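Local coordinates for transmembrane oligosaccharyl transferase (Archaeoglobus fulgidus, PDB 3WAJ), which is an archaeal membrane protein of the STT3 family, joining a GT-C-type transmembrane region to a large globular C-terminal part, at residues A[548-553]-A[582-587]; A[586-591]-A[677-682]; A[595-600]-A[690-695]; A[618-623]-A[632-637]. All blocks are in the same frame, centred on the assembly; numbering follows the deposited sequence.

Contact 1. Residues A[548-553]-A[582-587]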
loop_
_atom_site.group_PDB
_atom_site.type_symbol
_atom_site.label_atom_id
_atom_site.label_comp_id
_atom_site.label_asym_id
_atom_site.label_seq_id
_atom_site.Cartn_x
_atom_site.Cartn_y
_atom_site.Cartn_z
ATOM N N ILE A 548 -1.833 -3.176 18.214
ATOM C CA ILE A 548 -2.861 -2.449 17.492
ATOM C C ILE A 548 -2.411 -1.052 17.033
ATOM O O ILE A 548 -1.859 -0.258 17.790
ATOM C CB ILE A 548 -4.183 -2.378 18.287
ATOM C CG1 ILE A 548 -5.324 -1.945 17.367
ATOM C CG2 ILE A 548 -4.064 -1.443 19.471
ATOM C CD1 ILE A 548 -6.679 -2.447 17.819
ATOM N N SER A 549 -2.676 -0.757 15.771
ATOM C CA SER A 549 -2.279 0.502 15.171
ATOM C C SER A 549 -3.100 0.635 13.891
ATOM O O SER A 549 -3.818 -0.281 13.523
ATOM C CB SER A 549 -0.778 0.473 14.858
ATOM O OG SER A 549 -0.379 1.671 14.212
ATOM N N TRP A 550 -3.004 1.759 13.202
ATOM C CA TRP A 550 -3.761 1.921 11.966
ATOM C C TRP A 550 -3.282 0.873 10.940
ATOM O O TRP A 550 -2.165 0.350 11.062
ATOM C CB TRP A 550 -3.609 3.361 11.442
ATOM C CG TRP A 550 -4.563 3.744 10.335
ATOM C CD1 TRP A 550 -4.251 4.450 9.211
ATOM C CD2 TRP A 550 -5.973 3.449 10.244
ATOM N NE1 TRP A 550 -5.368 4.613 8.429
ATOM C CE2 TRP A 550 -6.437 4.009 9.034
ATOM C CE3 TRP A 550 -6.883 2.763 11.064
ATOM C CZ2 TRP A 550 -7.777 3.914 8.622
ATOM C CZ3 TRP A 550 -8.207 2.661 10.650
ATOM C CH2 TRP A 550 -8.642 3.238 9.443
ATOM N N TRP A 551 -4.107 0.552 9.943
ATOM C CA TRP A 551 -3.796 -0.589 9.073
ATOM C C TRP A 551 -2.584 -0.361 8.167
ATOM O O TRP A 551 -1.911 -1.323 7.794
ATOM C CB TRP A 551 -5.014 -1.000 8.248
ATOM C CG TRP A 551 -5.555 0.058 7.323
ATOM C CD1 TRP A 551 -6.542 0.960 7.603
ATOM C CD2 TRP A 551 -5.179 0.292 5.951
ATOM N NE1 TRP A 551 -6.797 1.747 6.502
ATOM C CE2 TRP A 551 -5.972 1.367 5.478
ATOM C CE3 TRP A 551 -4.242 -0.292 5.086
ATOM C CZ2 TRP A 551 -5.868 1.863 4.166
ATOM C CZ3 TRP A 551 -4.132 0.205 3.783
ATOM C CH2 TRP A 551 -4.945 1.274 3.335
ATOM N N ASP A 552 -2.313 0.903 7.828
ATOM C CA ASP A 552 -1.146 1.289 7.015
ATOM C C ASP A 552 0.161 0.661 7.486
ATOM O O ASP A 552 1.010 0.298 6.670
ATOM C CB ASP A 552 -0.948 2.817 7.069
ATOM C CG ASP A 552 -2.036 3.568 6.380
ATOM O OD1 ASP A 552 -3.007 2.945 5.877
ATOM O OD2 ASP A 552 -1.918 4.799 6.346
ATOM N N TYR A 553 0.292 0.545 8.809
ATOM C CA TYR A 553 1.559 0.279 9.487
ATOM C C TYR A 553 1.843 -1.212 9.725
ATOM O O TYR A 553 2.918 -1.567 10.221
ATOM C CB TYR A 553 1.599 1.097 10.811
ATOM C CG TYR A 553 1.336 2.565 10.541
ATOM C CD1 TYR A 553 2.172 3.278 9.680
ATOM C CD2 TYR A 553 0.256 3.238 11.106
ATOM C CE1 TYR A 553 1.958 4.625 9.395
ATOM C CE2 TYR A 553 0.027 4.615 10.822
ATOM C CZ TYR A 553 0.885 5.293 9.954
ATOM O OH TYR A 553 0.690 6.642 9.628
ATOM N N PRO A 582 -14.599 -5.686 16.148
ATOM C CA PRO A 582 -13.364 -5.164 16.745
ATOM C C PRO A 582 -12.243 -5.150 15.724
ATOM O O PRO A 582 -12.056 -6.115 14.959
ATOM C CB PRO A 582 -13.055 -6.145 17.886
ATOM C CG PRO A 582 -13.990 -7.346 17.676
ATOM C CD PRO A 582 -15.164 -6.836 16.884
ATOM N N GLY A 583 -11.519 -4.037 15.706
ATOM C CA GLY A 583 -10.482 -3.787 14.723
ATOM C C GLY A 583 -9.896 -2.419 15.009
ATOM O O GLY A 583 -10.253 -1.776 15.993
ATOM N N ALA A 584 -8.994 -1.968 14.149
ATOM C CA ALA A 584 -8.292 -0.714 14.380
ATOM C C ALA A 584 -9.204 0.520 14.451
ATOM O O ALA A 584 -9.016 1.378 15.306
ATOM C CB ALA A 584 -7.187 -0.517 13.349
ATOM N N SER A 585 -10.191 0.620 13.572
ATOM C CA SER A 585 -11.014 1.823 13.536
ATOM C C SER A 585 -11.922 1.901 14.761
ATOM O O SER A 585 -12.214 2.981 15.265
ATOM C CB SER A 585 -11.827 1.928 12.235
ATOM O OG SER A 585 -12.874 0.980 12.196
ATOM N N SER A 586 -12.351 0.753 15.259
ATOM C CA SER A 586 -13.295 0.736 16.378
ATOM C C SER A 586 -12.538 0.917 17.687
ATOM O O SER A 586 -13.108 1.325 18.701
ATOM C CB SER A 586 -14.100 -0.565 16.387
ATOM O OG SER A 586 -13.259 -1.664 16.111
ATOM N N PHE A 587 -11.244 0.618 17.666
ATOM C CA PHE A 587 -10.433 0.900 18.837
ATOM C C PHE A 587 -10.155 2.418 18.916
ATOM O O PHE A 587 -10.513 3.068 19.897
ATOM C CB PHE A 587 -9.157 0.055 18.845
ATOM C CG PHE A 587 -8.264 0.327 20.025
ATOM C CD1 PHE A 587 -8.514 -0.268 21.250
ATOM C CD2 PHE A 587 -7.183 1.203 19.918
ATOM C CE1 PHE A 587 -7.703 -0.002 22.361
ATOM C CE2 PHE A 587 -6.362 1.472 21.020
ATOM C CZ PHE A 587 -6.623 0.872 22.239
#
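Ile548 meets Phe587 in the tight part of this contact. Its CG2 methyl stands over one face of the phenylalanine ring, displaced toward the rim, in a CH-pi contact 4.3 Å from the ring centroid. CD1, on the other branch, touches CB of Phe587 at 3.7 Å; a beta-branched residue can thus cover both the ring and its stem. Next comes Ala584, whose CB packs 3.4 Å from Ser549 O. The backbones run close here, with CA of Trp550 and CA of Ala584 5.8 Å apart, and a side chain as small as a methyl fits between them. Gly583, just before, occupies the N-cap position of the helix, and its carbonyl accepts from Phe587 N.

Packing thins toward Trp550, which opens the WWDYG signature of this family. Its CB starts away from the helix, but with CG anti to the backbone N (chi1 -168°) the ring comes back, and at its edge CZ3 lies 4.0 Å from Ser585 CB. Ser585 OG bonds to Ile574 O. Trp551 and Asp552 are partly exposed and lie off the contact, Asp552 pairing with Lys618. Strand 546-548 sits in the mixed sheet beside strand 605-611, while helix 593-602 packs against Phe587 and helix 619-627 against Trp550.

Contact 2. Residues A[586-591]-A[677-682]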
loop_
_atom_site.group_PDB
_atom_site.type_symbol
_atom_site.label_atom_id
_atom_site.label_comp_id
_atom_site.label_asym_id
_atom_site.label_seq_id
_atom_site.Cartn_x
_atom_site.Cartn_y
_atom_site.Cartn_z
ATOM N N SER A 586 -12.351 0.753 15.259
ATOM C CA SER A 586 -13.295 0.736 16.378
ATOM C C SER A 586 -12.538 0.917 17.687
ATOM O O SER A 586 -13.108 1.325 18.701
ATOM C CB SER A 586 -14.100 -0.565 16.387
ATOM O OG SER A 586 -13.259 -1.664 16.111
ATOM N N PHE A 587 -11.244 0.618 17.666
ATOM C CA PHE A 587 -10.433 0.900 18.837
ATOM C C PHE A 587 -10.155 2.418 18.916
ATOM O O PHE A 587 -10.513 3.068 19.897
ATOM C CB PHE A 587 -9.157 0.055 18.845
ATOM C CG PHE A 587 -8.264 0.327 20.025
ATOM C CD1 PHE A 587 -8.514 -0.268 21.250
ATOM C CD2 PHE A 587 -7.183 1.203 19.918
ATOM C CE1 PHE A 587 -7.703 -0.002 22.361
ATOM C CE2 PHE A 587 -6.362 1.472 21.020
ATOM C CZ PHE A 587 -6.623 0.872 22.239
ATOM N N PHE A 588 -9.569 2.990 17.869
ATOM C CA PHE A 588 -9.110 4.393 17.924
ATOM C C PHE A 588 -10.185 5.470 17.908
ATOM O O PHE A 588 -9.932 6.598 18.346
ATOM C CB PHE A 588 -8.050 4.691 16.849
ATOM C CG PHE A 588 -6.782 3.899 17.028
ATOM C CD1 PHE A 588 -5.862 4.246 18.014
ATOM C CD2 PHE A 588 -6.516 2.791 16.226
ATOM C CE1 PHE A 588 -4.682 3.499 18.200
ATOM C CE2 PHE A 588 -5.346 2.029 16.401
ATOM C CZ PHE A 588 -4.428 2.381 17.388
ATOM N N THR A 589 -11.377 5.143 17.414
ATOM C CA THR A 589 -12.457 6.132 17.443
ATOM C C THR A 589 -13.440 5.848 18.563
ATOM O O THR A 589 -14.525 6.440 18.612
ATOM C CB THR A 589 -13.258 6.166 16.149
ATOM O OG1 THR A 589 -13.988 4.946 16.048
ATOM C CG2 THR A 589 -12.344 6.356 14.920
ATOM N N ALA A 590 -13.077 4.908 19.428
ATOM C CA ALA A 590 -13.943 4.529 20.537
ATOM C C ALA A 590 -14.054 5.716 21.487
ATOM O O ALA A 590 -13.040 6.334 21.870
ATOM C CB ALA A 590 -13.400 3.313 21.255
ATOM N N GLU A 591 -15.283 6.026 21.872
ATOM C CA GLU A 591 -15.559 7.236 22.627
ATOM C C GLU A 591 -15.561 7.062 24.138
ATOM O O GLU A 591 -15.824 8.016 24.865
ATOM C CB GLU A 591 -16.853 7.870 22.140
ATOM C CG GLU A 591 -16.699 8.512 20.773
ATOM C CD GLU A 591 -18.003 8.595 20.023
ATOM O OE1 GLU A 591 -19.062 8.382 20.654
ATOM O OE2 GLU A 591 -17.964 8.861 18.802
ATOM N N THR A 677 -12.169 10.493 21.921
ATOM C CA THR A 677 -11.760 9.263 21.261
ATOM C C THR A 677 -10.474 8.746 21.877
ATOM O O THR A 677 -9.698 9.529 22.457
ATOM C CB THR A 677 -11.567 9.473 19.758
ATOM O OG1 THR A 677 -10.423 10.314 19.546
ATOM C CG2 THR A 677 -12.823 10.104 19.164
ATOM N N MET A 678 -10.254 7.438 21.744
ATOM C CA MET A 678 -9.007 6.823 22.184
ATOM C C MET A 678 -7.804 7.433 21.479
ATOM O O MET A 678 -6.747 7.608 22.086
ATOM C CB MET A 678 -9.025 5.314 21.939
ATOM C CG MET A 678 -9.813 4.550 22.953
ATOM S SD MET A 678 -9.056 4.594 24.597
ATOM C CE MET A 678 -7.502 3.778 24.223
ATOM N N GLU A 679 -7.954 7.746 20.196
ATOM C CA GLU A 679 -6.824 8.310 19.473
ATOM C C GLU A 679 -6.416 9.645 20.087
ATOM O O GLU A 679 -5.225 9.928 20.208
ATOM C CB GLU A 679 -7.083 8.442 17.968
ATOM C CG GLU A 679 -5.950 9.163 17.220
ATOM C CD GLU A 679 -4.604 8.461 17.390
ATOM O OE1 GLU A 679 -3.543 9.125 17.311
ATOM O OE2 GLU A 679 -4.605 7.231 17.586
ATOM N N ALA A 680 -7.384 10.445 20.532
ATOM C CA ALA A 680 -7.022 11.737 21.144
ATOM C C ALA A 680 -6.483 11.564 22.554
ATOM O O ALA A 680 -5.562 12.269 22.961
ATOM C CB ALA A 680 -8.186 12.725 21.130
ATOM N N LYS A 681 -7.081 10.644 23.306
ATOM C CA LYS A 681 -6.645 10.384 24.678
ATOM C C LYS A 681 -5.229 9.830 24.693
ATOM O O LYS A 681 -4.442 10.133 25.574
ATOM C CB LYS A 681 -7.597 9.394 25.356
ATOM C CG LYS A 681 -8.940 9.986 25.723
ATOM C CD LYS A 681 -9.891 8.927 26.237
ATOM C CE LYS A 681 -11.221 9.523 26.697
ATOM N NZ LYS A 681 -12.092 8.461 27.235
ATOM N N LEU A 682 -4.918 9.011 23.697
ATOM C CA LEU A 682 -3.605 8.400 23.584
ATOM C C LEU A 682 -2.565 9.388 23.046
ATOM O O LEU A 682 -1.570 9.695 23.704
ATOM C CB LEU A 682 -3.679 7.149 22.691
ATOM C CG LEU A 682 -4.301 5.925 23.375
ATOM C CD1 LEU A 682 -4.616 4.801 22.368
ATOM C CD2 LEU A 682 -3.365 5.413 24.472
HETATM O O HOH W 1 -12.190 7.017 24.725
#
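Two backbone hydrogen bonds join Phe588 and Ala590 to the start of helix 678-684. Glu679 N donates a hydrogen bond to Phe588 O at 2.9 Å, and Met678 N to Ala590 O at 3.0 Å. N-H groups of a first helical turn lack partners within their own helix, and here the chain leaving helix 584-588 supplies two. A third is met by Thr677, the N-cap, whose OG1 accepts from Ala680 N at 3.2 Å; threonine suits the place because its hydroxyl can turn back to the helix end (chi1 68°). The same hydroxyl also bonds to Tyr674 O.

One water extends the polar network, donating to Ala590 O at 3.1 Å and accepting from Lys681 NZ at 2.9 Å.

Among the apolar contacts, Met678, bent at chi2 and chi3, brings CE to 3.6 Å from CZ of Phe587. Leu682 CD1 approaches CE2 of the same ring at 4.0 Å.

A carboxylate also meets a ring: Glu679 OE2 lies 3.3 Å from Phe588 CD1, the side chains crossing obliquely with their planes 56° apart.

Around this core, helix 593-602 packs on Phe587 and Met678 through Ala596, helix 612-615 touches Phe588 through Met614, and helix 619-627 meets Thr677 through Tyr619.

Contact 3. Residues A[595-600]-A[690-695]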
loop_
_atom_site.group_PDB
_atom_site.type_symbol
_atom_site.label_atom_id
_atom_site.label_comp_id
_atom_site.label_asym_id
_atom_site.label_seq_id
_atom_site.Cartn_x
_atom_site.Cartn_y
_atom_site.Cartn_z
ATOM N N TYR A 595 -15.544 0.621 25.914
ATOM C CA TYR A 595 -15.719 0.100 24.564
ATOM C C TYR A 595 -14.373 -0.310 23.962
ATOM O O TYR A 595 -14.260 -1.380 23.371
ATOM C CB TYR A 595 -16.415 1.119 23.664
ATOM C CG TYR A 595 -16.803 0.547 22.310
ATOM C CD1 TYR A 595 -18.054 -0.022 22.108
ATOM C CD2 TYR A 595 -15.914 0.570 21.236
ATOM C CE1 TYR A 595 -18.411 -0.544 20.871
ATOM C CE2 TYR A 595 -16.261 0.054 20.002
ATOM C CZ TYR A 595 -17.508 -0.502 19.823
ATOM O OH TYR A 595 -17.851 -1.017 18.592
ATOM N N ALA A 596 -13.359 0.544 24.120
ATOM C CA ALA A 596 -12.007 0.220 23.656
ATOM C C ALA A 596 -11.502 -1.101 24.242
ATOM O O ALA A 596 -10.895 -1.925 23.538
ATOM C CB ALA A 596 -11.033 1.362 23.982
ATOM N N GLU A 597 -11.754 -1.274 25.539
ATOM C CA GLU A 597 -11.382 -2.477 26.286
ATOM C C GLU A 597 -12.093 -3.723 25.737
ATOM O O GLU A 597 -11.510 -4.807 25.667
ATOM C CB GLU A 597 -11.714 -2.277 27.766
ATOM C CG GLU A 597 -10.689 -2.820 28.727
ATOM C CD GLU A 597 -9.298 -2.352 28.419
ATOM O OE1 GLU A 597 -8.361 -3.128 28.662
ATOM O OE2 GLU A 597 -9.136 -1.220 27.935
ATOM N N PHE A 598 -13.347 -3.552 25.330
ATOM C CA PHE A 598 -14.080 -4.617 24.673
ATOM C C PHE A 598 -13.349 -5.011 23.392
ATOM O O PHE A 598 -13.083 -6.187 23.143
ATOM C CB PHE A 598 -15.527 -4.183 24.381
ATOM C CG PHE A 598 -16.155 -4.905 23.216
ATOM C CD1 PHE A 598 -16.598 -6.222 23.346
ATOM C CD2 PHE A 598 -16.302 -4.271 21.984
ATOM C CE1 PHE A 598 -17.166 -6.897 22.259
ATOM C CE2 PHE A 598 -16.870 -4.939 20.883
ATOM C CZ PHE A 598 -17.298 -6.252 21.022
ATOM N N VAL A 599 -13.006 -4.019 22.583
ATOM C CA VAL A 599 -12.320 -4.286 21.325
ATOM C C VAL A 599 -10.948 -4.933 21.553
ATOM O O VAL A 599 -10.586 -5.912 20.875
ATOM C CB VAL A 599 -12.182 -3.000 20.496
ATOM C CG1 VAL A 599 -11.280 -3.226 19.272
ATOM C CG2 VAL A 599 -13.558 -2.494 20.094
ATOM N N ALA A 600 -10.201 -4.395 22.520
ATOM C CA ALA A 600 -8.827 -4.842 22.754
ATOM C C ALA A 600 -8.797 -6.259 23.293
ATOM O O ALA A 600 -7.937 -7.047 22.924
ATOM C CB ALA A 600 -8.096 -3.901 23.687
ATOM N N LEU A 690 -6.891 7.575 31.185
ATOM C CA LEU A 690 -7.087 6.137 30.945
ATOM C C LEU A 690 -6.587 5.245 32.089
ATOM O O LEU A 690 -5.577 5.552 32.738
ATOM C CB LEU A 690 -6.387 5.730 29.646
ATOM C CG LEU A 690 -6.853 6.446 28.390
ATOM C CD1 LEU A 690 -5.876 6.156 27.242
ATOM C CD2 LEU A 690 -8.255 5.970 28.037
ATOM N N SER A 691 -7.282 4.128 32.308
ATOM C CA SER A 691 -6.991 3.230 33.427
ATOM C C SER A 691 -6.073 2.077 33.063
ATOM O O SER A 691 -5.313 1.596 33.905
ATOM C CB SER A 691 -8.289 2.661 33.989
ATOM O OG SER A 691 -8.992 3.645 34.699
ATOM N N HIS A 692 -6.151 1.649 31.805
ATOM C CA HIS A 692 -5.561 0.395 31.356
ATOM C C HIS A 692 -4.472 0.581 30.308
ATOM O O HIS A 692 -4.089 -0.373 29.633
ATOM C CB HIS A 692 -6.658 -0.508 30.784
ATOM C CG HIS A 692 -7.742 -0.823 31.767
ATOM N ND1 HIS A 692 -7.551 -1.677 32.834
ATOM C CD2 HIS A 692 -9.019 -0.382 31.860
ATOM C CE1 HIS A 692 -8.669 -1.755 33.535
ATOM N NE2 HIS A 692 -9.572 -0.977 32.966
ATOM N N TYR A 693 -3.977 1.807 30.159
ATOM C CA TYR A 693 -2.927 2.084 29.174
ATOM C C TYR A 693 -1.886 2.995 29.788
ATOM O O TYR A 693 -2.234 3.904 30.535
ATOM C CB TYR A 693 -3.526 2.733 27.914
ATOM C CG TYR A 693 -4.533 1.838 27.262
ATOM C CD1 TYR A 693 -4.174 1.032 26.208
ATOM C CD2 TYR A 693 -5.831 1.757 27.739
ATOM C CE1 TYR A 693 -5.087 0.173 25.624
ATOM C CE2 TYR A 693 -6.757 0.886 27.167
ATOM C CZ TYR A 693 -6.376 0.107 26.110
ATOM O OH TYR A 693 -7.283 -0.748 25.534
ATOM N N ARG A 694 -0.612 2.751 29.484
ATOM C CA ARG A 694 0.485 3.618 29.948
ATOM C C ARG A 694 1.416 3.818 28.769
ATOM O O ARG A 694 1.543 2.925 27.921
ATOM C CB ARG A 694 1.245 2.981 31.133
ATOM C CG ARG A 694 1.716 1.534 30.898
ATOM C CD ARG A 694 2.572 1.048 32.041
ATOM N NE ARG A 694 3.073 -0.318 31.872
ATOM C CZ ARG A 694 3.757 -0.987 32.801
ATOM N NH1 ARG A 694 4.017 -0.422 33.969
ATOM N NH2 ARG A 694 4.172 -2.217 32.567
ATOM N N MET A 695 2.052 4.978 28.679
ATOM C CA MET A 695 3.044 5.173 27.635
ATOM C C MET A 695 4.316 4.445 28.065
ATOM O O MET A 695 4.659 4.437 29.250
ATOM C CB MET A 695 3.298 6.662 27.425
ATOM C CG MET A 695 4.394 7.004 26.419
ATOM S SD MET A 695 4.236 8.719 25.918
ATOM C CE MET A 695 5.919 9.018 25.590
#
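The ring of Tyr693 receives Glu597 OE2 at its edge, near the ring plane, 3.3 Å from CE2, and the carboxylate is turned 71° to that plane. The imidazole of His692 has Ser691 CB over one face, offset toward the rim, while Glu597 OE1 comes to it obliquely, 3.9 Å from CG.

Glutamate and tyrosine reach toward each other tip to tip. Tyr693 OH donates to Glu597 OE2 at 3.1 Å, approaching from above the carboxylate plane. Glutamate is long enough to span the gap between backbones, for the CA atoms of Glu597 and His692 are 8.2 Å apart. Its chain bends at chi2 (51°), which places CD close to both aromatic residues. The other oxygen, OE1, forms a salt bridge with Arg776; together the guanidinium and the phenol would be expected to favour the charged carboxylate. On the helix, Ala600 brings its CB to 3.7 Å from Tyr693 OH, a methyl small enough to leave the hydroxyl its place. His692 ND1 is bonded to Val777 O, just after strand 771-776, which helps to orient the imidazole.

Helix 595-600 and strand 693-695 run at 87° to each other, their axes 13.5 Å apart. Strand 693-698 is an outermost strand of the mixed sheet, paired with strand 771-776, and helix 593-602 packs beside helices 584-588 and 678-684.

Contact 4. Residues A[618-623]-A[632-637]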
loop_
_atom_site.group_PDB
_atom_site.type_symbol
_atom_site.label_atom_id
_atom_site.label_comp_id
_atom_site.label_asym_id
_atom_site.label_seq_id
_atom_site.Cartn_x
_atom_site.Cartn_y
_atom_site.Cartn_z
ATOM N N LYS A 618 -4.809 11.444 9.115
ATOM C CA LYS A 618 -5.472 10.188 8.851
ATOM C C LYS A 618 -6.635 9.934 9.803
ATOM O O LYS A 618 -7.299 8.901 9.681
ATOM C CB LYS A 618 -4.476 9.014 8.924
ATOM C CG LYS A 618 -3.287 9.097 7.970
ATOM C CD LYS A 618 -2.466 7.807 8.052
ATOM C CE LYS A 618 -1.378 7.777 6.976
ATOM N NZ LYS A 618 -0.273 6.810 7.339
ATOM N N TYR A 619 -6.879 10.839 10.755
ATOM C CA TYR A 619 -7.943 10.557 11.719
ATOM C C TYR A 619 -9.301 10.411 11.024
ATOM O O TYR A 619 -10.074 9.507 11.341
ATOM C CB TYR A 619 -8.031 11.559 12.895
ATOM C CG TYR A 619 -9.164 11.140 13.816
ATOM C CD1 TYR A 619 -10.457 11.626 13.625
ATOM C CD2 TYR A 619 -8.960 10.187 14.812
ATOM C CE1 TYR A 619 -11.509 11.203 14.424
ATOM C CE2 TYR A 619 -10.008 9.755 15.625
ATOM C CZ TYR A 619 -11.279 10.271 15.421
ATOM O OH TYR A 619 -12.335 9.870 16.201
ATOM N N TYR A 620 -9.578 11.297 10.075
ATOM C CA TYR A 620 -10.836 11.271 9.335
ATOM C C TYR A 620 -11.068 9.904 8.686
ATOM O O TYR A 620 -12.157 9.343 8.759
ATOM C CB TYR A 620 -10.813 12.367 8.273
ATOM C CG TYR A 620 -12.051 12.470 7.404
ATOM C CD1 TYR A 620 -12.014 12.121 6.060
ATOM C CD2 TYR A 620 -13.247 12.968 7.916
ATOM C CE1 TYR A 620 -13.137 12.248 5.258
ATOM C CE2 TYR A 620 -14.370 13.091 7.120
ATOM C CZ TYR A 620 -14.305 12.733 5.796
ATOM O OH TYR A 620 -15.417 12.858 5.004
ATOM N N ALA A 621 -10.024 9.378 8.055
ATOM C CA ALA A 621 -10.072 8.057 7.452
ATOM C C ALA A 621 -10.475 6.975 8.459
ATOM O O ALA A 621 -11.227 6.046 8.118
ATOM C CB ALA A 621 -8.734 7.730 6.825
ATOM N N MET A 622 -9.966 7.063 9.690
ATOM C CA MET A 622 -10.339 6.072 10.707
ATOM C C MET A 622 -11.821 6.214 11.058
ATOM O O MET A 622 -12.543 5.220 11.225
ATOM C CB MET A 622 -9.449 6.179 11.957
ATOM C CG MET A 622 -7.960 5.945 11.681
ATOM S SD MET A 622 -6.969 5.606 13.147
ATOM C CE MET A 622 -7.024 7.201 13.977
ATOM N N ALA A 623 -12.266 7.465 11.153
ATOM C CA ALA A 623 -13.670 7.761 11.426
ATOM C C ALA A 623 -14.572 7.215 10.333
ATOM O O ALA A 623 -15.587 6.576 10.633
ATOM C CB ALA A 623 -13.895 9.255 11.604
ATOM N N LEU A 632 -21.233 10.828 8.707
ATOM C CA LEU A 632 -21.097 10.480 10.121
ATOM C C LEU A 632 -19.715 10.845 10.674
ATOM O O LEU A 632 -19.598 11.329 11.800
ATOM C CB LEU A 632 -21.412 9.001 10.335
ATOM C CG LEU A 632 -22.856 8.694 9.942
ATOM C CD1 LEU A 632 -23.091 7.208 9.675
ATOM C CD2 LEU A 632 -23.808 9.223 11.010
ATOM N N ALA A 633 -18.676 10.640 9.872
ATOM C CA ALA A 633 -17.325 11.019 10.277
ATOM C C ALA A 633 -17.203 12.528 10.529
ATOM O O ALA A 633 -16.344 12.977 11.303
ATOM C CB ALA A 633 -16.307 10.559 9.243
ATOM N N GLU A 634 -18.065 13.310 9.886
ATOM C CA GLU A 634 -17.977 14.761 9.994
ATOM C C GLU A 634 -18.312 15.314 11.384
ATOM O O GLU A 634 -18.057 16.483 11.674
ATOM C CB GLU A 634 -18.797 15.437 8.893
ATOM C CG GLU A 634 -18.106 15.398 7.522
ATOM C CD GLU A 634 -16.936 16.379 7.418
ATOM O OE1 GLU A 634 -16.827 17.276 8.283
ATOM O OE2 GLU A 634 -16.125 16.260 6.469
ATOM N N LYS A 635 -18.869 14.473 12.244
ATOM C CA LYS A 635 -19.172 14.875 13.609
ATOM C C LYS A 635 -17.897 14.975 14.455
ATOM O O LYS A 635 -17.927 15.459 15.594
ATOM C CB LYS A 635 -20.153 13.889 14.255
ATOM C CG LYS A 635 -19.506 12.561 14.678
ATOM C CD LYS A 635 -20.535 11.545 15.205
ATOM C CE LYS A 635 -19.846 10.234 15.596
ATOM N NZ LYS A 635 -20.638 9.398 16.554
ATOM N N TYR A 636 -16.778 14.506 13.913
ATOM C CA TYR A 636 -15.517 14.629 14.642
ATOM C C TYR A 636 -14.848 16.002 14.404
ATOM O O TYR A 636 -13.827 16.308 15.007
ATOM C CB TYR A 636 -14.580 13.449 14.334
ATOM C CG TYR A 636 -15.077 12.118 14.891
ATOM C CD1 TYR A 636 -15.694 11.181 14.074
ATOM C CD2 TYR A 636 -14.941 11.813 16.242
ATOM C CE1 TYR A 636 -16.153 9.965 14.583
ATOM C CE2 TYR A 636 -15.403 10.605 16.766
ATOM C CZ TYR A 636 -16.001 9.687 15.936
ATOM O OH TYR A 636 -16.449 8.491 16.465
ATOM N N TYR A 637 -15.454 16.835 13.558
ATOM C CA TYR A 637 -14.865 18.124 13.185
ATOM C C TYR A 637 -15.785 19.329 13.385
ATOM O O TYR A 637 -17.005 19.216 13.258
ATOM C CB TYR A 637 -14.308 18.063 11.755
ATOM C CG TYR A 637 -13.214 17.034 11.654
ATOM C CD1 TYR A 637 -11.914 17.348 12.040
ATOM C CD2 TYR A 637 -13.485 15.730 11.239
ATOM C CE1 TYR A 637 -10.901 16.404 11.983
ATOM C CE2 TYR A 637 -12.473 14.775 11.169
ATOM C CZ TYR A 637 -11.179 15.125 11.548
ATOM O OH TYR A 637 -10.151 14.213 11.501
#
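Tyr619 sets its edge against the face of Tyr636 in a T-shaped pair, centroids 5.4 Å apart and planes at 75°. The hydroxyl lies over the Tyr636 ring toward the rim, OH being 3.2 Å from CE2. At another point of its edge, Tyr619 CD1 meets Tyr637 OH at 3.4 Å, in the plane of the Tyr619 ring. Tyrosine suits the buried places of Tyr619 and Tyr636 because its broad ring fills space while its hydroxyl can still find a polar partner, as Tyr636 OH does at Glu627.

Tyr620 comes next, more exposed. Its CD2 packs 3.8 Å from Tyr637 CE2, the two side chains crossing obliquely. Helix 619-627 is followed at once by the one-turn helix 630-633, and the chain folds back on itself: the 3-10 turn 634-636 and the residue after it lay Tyr636 and Tyr637 on the first helix. Farther out on the Tyr620 ring, CE2 has Glu634 OE2 at 3.7 Å, while Glu634 OE1 forms a salt bridge with Arg668.

At Ala623 the backbones come nearest, its CA 5.0 Å from that of Ala633. The two CB atoms touch at 3.6 Å, methyls suiting so close an approach, and Ala623 CB also packs 3.6 Å from Tyr636 CD1.

From the N terminus, contact 1 closes first, linking the end of strand 546-548 and its loop to helix 584-588. Contact 2 opens where contact 1 ends, the two sharing Ser586 and Phe587, and contact 3 opens shortly afterwards on helix 593-602. Contact 4, a short fold-back of the chain, both opens and closes within the spans of contacts 2 and 3. Contact 2 then closes at helix 678-684, before contact 3 closes at strand 693-698, and their spans therefore cross. Phe587 also packs on Tyr693, joining contacts 1 and 2 to contact 3. Lys618 bonds back to contact 1, and Glu591 reaches contact 4, whereas contacts 3 and 4 remain about 9 Å apart between nearest atoms.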